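Transcriptional regulator, LacI family (Arthrobacter sp., PDB 4RKQ) probably controls transcription as a LacI-family regulator, its periplasmic-binding-protein-like region sensing a sugar or related small effector. Local coordinates at residues A[92-96]-A[256-261]; A[68-74]-A[89-93]; A[191-195]-A[219-223]. One frame throughout, in Å; residues are numbered along the deposited sequence.

Contact 1: A[92-96]-A[256-261]; sequences RPLIV and LLVGLL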
loop_
_atom_site.group_PDB
_atom_site.type_symbol
_atom_site.label_atom_id
_atom_site.label_comp_id
_atom_site.label_asym_id
_atom_site.label_seq_id
_atom_site.Cartn_x
_atom_site.Cartn_y
_atom_site.Cartn_z
ATOM N N ARG A 92 -18.826 23.472 0.885
ATOM C CA ARG A 92 -18.593 22.039 0.723
ATOM C C ARG A 92 -17.545 21.629 1.791
ATOM O O ARG A 92 -16.468 22.186 1.867
ATOM C CB ARG A 92 -18.108 21.706 -0.709
ATOM C CG ARG A 92 -19.045 22.157 -1.823
ATOM C CD ARG A 92 -18.426 22.078 -3.206
ATOM N NE ARG A 92 -17.476 23.170 -3.385
ATOM C CZ ARG A 92 -17.017 23.589 -4.547
ATOM N NH1 ARG A 92 -17.375 22.975 -5.678
ATOM N NH2 ARG A 92 -16.136 24.587 -4.573
ATOM N N PRO A 93 -17.906 20.713 2.680
ATOM C CA PRO A 93 -17.082 20.480 3.871
ATOM C C PRO A 93 -15.766 19.765 3.567
ATOM O O PRO A 93 -15.730 18.828 2.745
ATOM C CB PRO A 93 -17.983 19.603 4.778
ATOM C CG PRO A 93 -19.092 19.116 3.923
ATOM C CD PRO A 93 -19.215 20.018 2.733
ATOM N N LEU A 94 -14.700 20.304 4.143
ATOM C CA LEU A 94 -13.435 19.633 4.224
ATOM C C LEU A 94 -13.259 19.025 5.609
ATOM O O LEU A 94 -13.443 19.712 6.619
ATOM C CB LEU A 94 -12.315 20.621 3.970
ATOM C CG LEU A 94 -10.893 20.132 4.136
ATOM C CD1 LEU A 94 -10.557 19.049 3.111
ATOM C CD2 LEU A 94 -9.957 21.329 3.985
ATOM N N ILE A 95 -12.898 17.732 5.620
ATOM C CA ILE A 95 -12.400 17.079 6.803
ATOM C C ILE A 95 -10.921 16.799 6.583
ATOM O O ILE A 95 -10.565 15.968 5.753
ATOM C CB ILE A 95 -13.143 15.756 7.056
ATOM C CG1 ILE A 95 -14.635 16.088 7.270
ATOM C CG2 ILE A 95 -12.561 15.064 8.285
ATOM C CD1 ILE A 95 -15.504 14.907 7.322
ATOM N N VAL A 96 -10.077 17.460 7.345
ATOM C CA VAL A 96 -8.614 17.174 7.366
ATOM C C VAL A 96 -8.154 16.344 8.531
ATOM O O VAL A 96 -8.723 16.395 9.614
ATOM C CB VAL A 96 -7.775 18.482 7.374
ATOM C CG1 VAL A 96 -7.928 19.236 6.074
ATOM C CG2 VAL A 96 -8.154 19.383 8.546
ATOM N N LEU A 256 -18.146 12.059 10.939
ATOM C CA LEU A 256 -18.098 13.493 10.974
ATOM C C LEU A 256 -18.723 14.101 9.704
ATOM O O LEU A 256 -19.473 15.095 9.765
ATOM C CB LEU A 256 -16.638 13.926 11.115
ATOM C CG LEU A 256 -16.296 15.353 11.369
ATOM C CD1 LEU A 256 -17.201 15.961 12.425
ATOM C CD2 LEU A 256 -14.837 15.427 11.806
ATOM N N LEU A 257 -18.392 13.548 8.538
ATOM C CA LEU A 257 -18.911 14.116 7.289
ATOM C C LEU A 257 -20.426 13.914 7.220
ATOM O O LEU A 257 -21.143 14.776 6.779
ATOM C CB LEU A 257 -18.269 13.449 6.094
ATOM C CG LEU A 257 -18.705 13.962 4.734
ATOM C CD1 LEU A 257 -18.551 15.479 4.614
ATOM C CD2 LEU A 257 -17.874 13.216 3.689
ATOM N N VAL A 258 -20.911 12.756 7.674
ATOM C CA VAL A 258 -22.378 12.568 7.737
ATOM C C VAL A 258 -23.038 13.700 8.547
ATOM O O VAL A 258 -24.053 14.261 8.131
ATOM C CB VAL A 258 -22.773 11.203 8.330
ATOM C CG1 VAL A 258 -24.290 11.133 8.573
ATOM C CG2 VAL A 258 -22.326 10.063 7.412
ATOM N N GLY A 259 -22.453 14.040 9.690
ATOM C CA GLY A 259 -23.013 15.028 10.585
ATOM C C GLY A 259 -22.931 16.432 10.019
ATOM O O GLY A 259 -23.834 17.286 10.207
ATOM N N LEU A 260 -21.857 16.695 9.305
ATOM C CA LEU A 260 -21.694 17.993 8.646
ATOM C C LEU A 260 -22.668 18.129 7.490
ATOM O O LEU A 260 -23.253 19.199 7.310
ATOM C CB LEU A 260 -20.251 18.198 8.143
ATOM C CG LEU A 260 -19.223 18.415 9.272
ATOM C CD1 LEU A 260 -17.807 18.174 8.791
ATOM C CD2 LEU A 260 -19.369 19.815 9.827
ATOM N N LEU A 261 -22.824 17.076 6.683
ATOM C CA LEU A 261 -23.758 17.143 5.539
ATOM C C LEU A 261 -25.217 17.275 5.998
ATOM O O LEU A 261 -26.021 17.881 5.318
ATOM C CB LEU A 261 -23.644 15.921 4.600
ATOM C CG LEU A 261 -22.335 15.844 3.802
ATOM C CD1 LEU A 261 -22.233 14.467 3.170
ATOM C CD2 LEU A 261 -22.171 16.965 2.783
#

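Contact 2: A[68-74]-A[89-93]; sequences APQVDAV and LGRRP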
loop_
_atom_site.group_PDB
_atom_site.type_symbol
_atom_site.label_atom_id
_atom_site.label_comp_id
_atom_site.label_asym_id
_atom_site.label_seq_id
_atom_site.Cartn_x
_atom_site.Cartn_y
_atom_site.Cartn_z
ATOM N N ALA A 68 -12.772 19.514 -6.172
ATOM C CA ALA A 68 -13.906 20.352 -5.770
ATOM C C ALA A 68 -15.123 20.273 -6.697
ATOM O O ALA A 68 -16.239 19.929 -6.223
ATOM C CB ALA A 68 -13.514 21.799 -5.550
ATOM N N PRO A 69 -14.937 20.538 -7.994
ATOM C CA PRO A 69 -16.137 20.535 -8.862
ATOM C C PRO A 69 -16.827 19.181 -9.079
ATOM O O PRO A 69 -17.943 19.168 -9.550
ATOM C CB PRO A 69 -15.618 21.013 -10.228
ATOM C CG PRO A 69 -14.136 21.086 -10.138
ATOM C CD PRO A 69 -13.687 20.813 -8.751
ATOM N N GLN A 70 -16.182 18.075 -8.749
ATOM C CA GLN A 70 -16.801 16.774 -8.912
ATOM C C GLN A 70 -17.174 16.106 -7.602
ATOM O O GLN A 70 -17.555 14.953 -7.593
ATOM C CB GLN A 70 -15.970 15.870 -9.821
ATOM C CG GLN A 70 -14.618 15.518 -9.342
ATOM C CD GLN A 70 -13.910 14.567 -10.311
ATOM O OE1 GLN A 70 -14.268 13.396 -10.462
ATOM N NE2 GLN A 70 -12.906 15.078 -10.979
ATOM N N VAL A 71 -17.085 16.831 -6.494
ATOM C CA VAL A 71 -17.418 16.272 -5.200
ATOM C C VAL A 71 -18.232 17.238 -4.384
ATOM O O VAL A 71 -18.294 18.411 -4.683
ATOM C CB VAL A 71 -16.167 15.881 -4.349
ATOM C CG1 VAL A 71 -15.324 14.910 -5.149
ATOM C CG2 VAL A 71 -15.378 17.111 -3.898
ATOM N N ASP A 72 -18.843 16.701 -3.337
ATOM C CA ASP A 72 -19.634 17.454 -2.406
ATOM C C ASP A 72 -18.866 17.738 -1.136
ATOM O O ASP A 72 -19.312 18.526 -0.299
ATOM C CB ASP A 72 -20.855 16.638 -2.036
ATOM C CG ASP A 72 -21.750 16.376 -3.216
ATOM O OD1 ASP A 72 -21.928 17.285 -4.060
ATOM O OD2 ASP A 72 -22.210 15.229 -3.334
ATOM N N ALA A 73 -17.722 17.089 -0.975
ATOM C CA ALA A 73 -16.943 17.173 0.270
ATOM C C ALA A 73 -15.604 16.530 0.022
ATOM O O ALA A 73 -15.481 15.700 -0.901
ATOM C CB ALA A 73 -17.641 16.424 1.404
ATOM N N VAL A 74 -14.639 16.833 0.884
ATOM C CA VAL A 74 -13.313 16.219 0.768
ATOM C C VAL A 74 -12.857 15.758 2.119
ATOM O O VAL A 74 -13.069 16.445 3.087
ATOM C CB VAL A 74 -12.270 17.190 0.199
ATOM C CG1 VAL A 74 -10.861 16.593 0.240
ATOM C CG2 VAL A 74 -12.641 17.608 -1.225
ATOM N N LEU A 89 -13.189 25.284 -1.237
ATOM C CA LEU A 89 -14.416 24.488 -1.199
ATOM C C LEU A 89 -15.677 25.261 -0.854
ATOM O O LEU A 89 -16.773 24.754 -1.132
ATOM C CB LEU A 89 -14.250 23.298 -0.229
ATOM C CG LEU A 89 -13.451 22.128 -0.831
ATOM C CD1 LEU A 89 -12.886 21.245 0.290
ATOM C CD2 LEU A 89 -14.234 21.256 -1.809
ATOM N N GLY A 90 -15.551 26.446 -0.236
ATOM C CA GLY A 90 -16.743 27.219 0.130
ATOM C C GLY A 90 -17.461 26.504 1.267
ATOM O O GLY A 90 -16.853 26.195 2.256
ATOM N N ARG A 91 -18.728 26.191 1.092
ATOM C CA ARG A 91 -19.537 25.467 2.100
ATOM C C ARG A 91 -19.497 23.943 1.942
ATOM O O ARG A 91 -20.110 23.186 2.732
ATOM C CB ARG A 91 -20.996 25.964 2.038
ATOM C CG ARG A 91 -21.123 27.380 2.565
ATOM C CD ARG A 91 -22.461 27.974 2.244
ATOM N NE ARG A 91 -23.564 27.139 2.751
ATOM C CZ ARG A 91 -24.138 27.253 3.940
ATOM N NH1 ARG A 91 -23.736 28.166 4.795
ATOM N NH2 ARG A 91 -25.159 26.452 4.256
ATOM N N ARG A 92 -18.826 23.472 0.885
ATOM C CA ARG A 92 -18.593 22.039 0.723
ATOM C C ARG A 92 -17.545 21.629 1.791
ATOM O O ARG A 92 -16.468 22.186 1.867
ATOM C CB ARG A 92 -18.108 21.706 -0.709
ATOM C CG ARG A 92 -19.045 22.157 -1.823
ATOM C CD ARG A 92 -18.426 22.078 -3.206
ATOM N NE ARG A 92 -17.476 23.170 -3.385
ATOM C CZ ARG A 92 -17.017 23.589 -4.547
ATOM N NH1 ARG A 92 -17.375 22.975 -5.678
ATOM N NH2 ARG A 92 -16.136 24.587 -4.573
ATOM N N PRO A 93 -17.906 20.713 2.680
ATOM C CA PRO A 93 -17.082 20.480 3.871
ATOM C C PRO A 93 -15.766 19.765 3.567
ATOM O O PRO A 93 -15.730 18.828 2.745
ATOM C CB PRO A 93 -17.983 19.603 4.778
ATOM C CG PRO A 93 -19.092 19.116 3.923
ATOM C CD PRO A 93 -19.215 20.018 2.733
HETATM O O HOH W 1 -19.059 20.643 -6.160
#

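Contact 3: A[191-195]-A[219-223]; sequences ETDGI and EDCAV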
loop_
_atom_site.group_PDB
_atom_site.type_symbol
_atom_site.label_atom_id
_atom_site.label_comp_id
_atom_site.label_asym_id
_atom_site.label_seq_id
_atom_site.Cartn_x
_atom_site.Cartn_y
_atom_site.Cartn_z
ATOM N N GLU A 191 25.487 0.651 21.857
ATOM C CA GLU A 191 24.756 0.417 23.094
ATOM C C GLU A 191 23.222 0.561 22.944
ATOM O O GLU A 191 22.448 0.114 23.819
ATOM C CB GLU A 191 25.321 1.350 24.200
ATOM C CG GLU A 191 25.072 2.871 24.065
ATOM C CD GLU A 191 26.041 3.620 23.142
ATOM O OE1 GLU A 191 26.704 2.995 22.299
ATOM O OE2 GLU A 191 26.139 4.856 23.245
ATOM N N THR A 192 22.772 1.141 21.827
ATOM C CA THR A 192 21.343 1.454 21.640
ATOM C C THR A 192 20.510 0.235 21.871
ATOM O O THR A 192 20.695 -0.796 21.222
ATOM C CB THR A 192 21.120 2.008 20.209
ATOM O OG1 THR A 192 21.960 3.132 20.030
ATOM C CG2 THR A 192 19.666 2.456 19.970
ATOM N N ASP A 193 19.571 0.297 22.805
ATOM C CA ASP A 193 18.750 -0.864 23.025
ATOM C C ASP A 193 17.247 -0.601 22.909
ATOM O O ASP A 193 16.440 -1.479 23.167
ATOM C CB ASP A 193 19.089 -1.505 24.371
ATOM C CG ASP A 193 18.856 -0.578 25.530
ATOM O OD1 ASP A 193 18.677 0.619 25.250
ATOM O OD2 ASP A 193 18.843 -1.043 26.714
ATOM N N GLY A 194 16.844 0.591 22.502
ATOM C CA GLY A 194 15.414 0.780 22.196
ATOM C C GLY A 194 15.235 1.901 21.220
ATOM O O GLY A 194 15.825 2.942 21.405
ATOM N N ILE A 195 14.433 1.679 20.171
ATOM C CA ILE A 195 14.247 2.656 19.115
ATOM C C ILE A 195 12.764 2.875 18.839
ATOM O O ILE A 195 12.042 1.914 18.549
ATOM C CB ILE A 195 14.951 2.237 17.822
ATOM C CG1 ILE A 195 16.473 2.159 18.048
ATOM C CG2 ILE A 195 14.635 3.224 16.697
ATOM C CD1 ILE A 195 17.262 1.701 16.853
ATOM N N GLU A 219 15.723 -8.952 21.580
ATOM C CA GLU A 219 16.637 -9.312 22.697
ATOM C C GLU A 219 17.703 -8.271 22.938
ATOM O O GLU A 219 17.933 -7.845 24.072
ATOM C CB GLU A 219 17.266 -10.711 22.485
ATOM C CG GLU A 219 16.239 -11.834 22.567
ATOM C CD GLU A 219 15.571 -12.154 21.230
ATOM O OE1 GLU A 219 15.840 -11.464 20.226
ATOM O OE2 GLU A 219 14.764 -13.102 21.173
ATOM N N ASP A 220 18.351 -7.832 21.877
ATOM C CA ASP A 220 19.331 -6.779 21.992
ATOM C C ASP A 220 18.757 -5.359 21.870
ATOM O O ASP A 220 19.225 -4.430 22.555
ATOM C CB ASP A 220 20.419 -6.960 20.958
ATOM C CG ASP A 220 21.182 -8.256 21.153
ATOM O OD1 ASP A 220 21.607 -8.533 22.275
ATOM O OD2 ASP A 220 21.322 -9.028 20.208
ATOM N N CYS A 221 17.783 -5.174 20.981
ATOM C CA CYS A 221 17.164 -3.835 20.777
ATOM C C CYS A 221 15.656 -3.967 20.469
ATOM O O CYS A 221 15.238 -4.813 19.677
ATOM C CB CYS A 221 17.927 -3.063 19.693
ATOM S SG CYS A 221 17.479 -1.288 19.527
ATOM N N ALA A 222 14.839 -3.210 21.192
ATOM C CA ALA A 222 13.422 -3.169 20.972
ATOM C C ALA A 222 13.106 -2.139 19.869
ATOM O O ALA A 222 13.844 -1.182 19.664
ATOM C CB ALA A 222 12.714 -2.812 22.267
ATOM N N VAL A 223 12.009 -2.348 19.152
ATOM C CA VAL A 223 11.583 -1.388 18.133
ATOM C C VAL A 223 10.074 -1.195 18.266
ATOM O O VAL A 223 9.298 -2.186 18.410
ATOM C CB VAL A 223 11.963 -1.821 16.703
ATOM C CG1 VAL A 223 11.482 -0.809 15.651
ATOM C CG2 VAL A 223 13.456 -2.016 16.549
HETATM O O HOH W 2 21.608 -3.437 22.240
#

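Contact 1: A[92-96]-A[256-261]
Ile95 and Pro93 project from the same side of the 92-96 segment and meet a row of aliphatic side chains on helix 256-261, whose axis runs at 154° to that of strand 94-96, 9.6 Å away. The m, t rotamer of Ile95 stretches its CD1 out to the bases of two leucine side chains, 3.4 Å from Leu257 CB and 4.1 Å from Leu256 CB, while Ile95 CG1 lies 4.1 Å from Leu260 CD1. The leucines adopt two conformations. Leu256 and Leu257 are t, p; Leu257 leaves its backbone sideways, yet this rotamer swings CD1 back to within 3.7 Å of Pro93 CG. Leu260 and Leu261 are m, t, and Leu261 CD2 reaches Pro93 CG at 3.9 Å. Pro93, just ahead of the strand, suits the spot because its compact, rigid ring, puckered at CG, offers the leucine methyls an apolar surface with little conformational freedom to lose, and the branched Ile95 is at home in a strand. Shape and hydrophobicity alone join the segments. Leu94 and Val96 point the other way, to helix 82-89, so the strand is covered on both faces: the α/β/α sandwich of a periplasmic-binding-protein-like subdomain.

Contact 2: A[68-74]-A[89-93]
Segment 68-74 begins with a 3-10 turn at 68-70, held by Val71 N to Ala68 O (3.2 Å), and then straightens into strand 73-76. Its partner is a tight connection, a type II' turn from Leu89 to Arg92 closed by Arg92 N to Leu89 O at 3.2 Å. Gly90 takes the second position, where phi is positive (70°), a conformation that a residue with a CB adopts less readily. The backbones converge at Ala73 and Pro93, with CA atoms 4.9 Å apart, and Val74 N donates to Pro93 O at 2.9 Å; proline has no N-H to give, but its carbonyl serves well here. Among the side chains, Arg92 does most of the polar work. Its NE donates to Leu89 O (2.8 Å) and its NH2 to Val88 O, placing positive charge at the carbonyl end of helix 82-89. Its NH1 donates to a water (2.9 Å) that in turn donates to Val71 O (2.8 Å), while Ala68 CB covers one guanidinium face. Small Ala68 also leaves room for Leu89, whose CD2 lies 3.8 Å from Ala68 CB and whose CD1 lies 3.9 Å from Val74 CG2. Ala73 CB touches Pro93 CG at 4.0 Å. The contact thus brings the end of helix 82-89 beside the turn after helix 60-67, and aligns strand 73-76, already paired with 17-22, alongside strand 94-97; helix 246-262 packs on Ala73 and Pro93 through Leu257.

Contact 3: A[191-195]-A[219-223]
Cys221 and Ile195 lose the most surface here, followed by Asp193. The slender thiol of Cys221 fits close to the neighbouring strand: its SG lies 3.9 Å from Ile195 CG1 and 3.6 Å from Gly194 N, where a bulkier group would crowd the backbone. Ile195, β-branched and apolar, is well suited to a buried strand and shares a sheet face with Val223. Asp193 contributes chiefly through its backbone: its O accepts from Ala222 N at 3.1 Å, and Ile195 N then donates to Ala222 O at 3.0 Å. This to-and-fro is parallel pairing, with Gly194 opposite Ala222 and Ile195 opposite Val223. The carboxylate of Asp193 turns away to accept from the backbone N atoms of Gln129 and His130. The two strands belong to a β-α-β unit whose helix 200-212 packs on Ile195, Cys221 and Val223 through Val206, Leu207 and Leu210. On its other edge, strand 194-197 pairs with 131-136, while 222-225 is followed across the sheet by 240-243.

How the contacts relate
Contacts 1 and 2 are neighbours, their centres 9 Å apart; contact 3 lies across the chain's centre, its own centre about 43 Å from that of contact 1 and about 47 Å from that of contact 2, in what is evidently the second subdomain. The first two share Arg92 and Pro93 and hold strand 94-97 in complementary ways: contact 2 brings it beside strand 73-76, and contact 1 covers a sheet face with a helix. Both are partly buried, whereas contact 3 is a buried one. Their chemistry follows their place: apolar packing alone between strand and helix, a mixture of charge, water and backbone pairing at a helix end, and regular parallel pairing between adjacent strands.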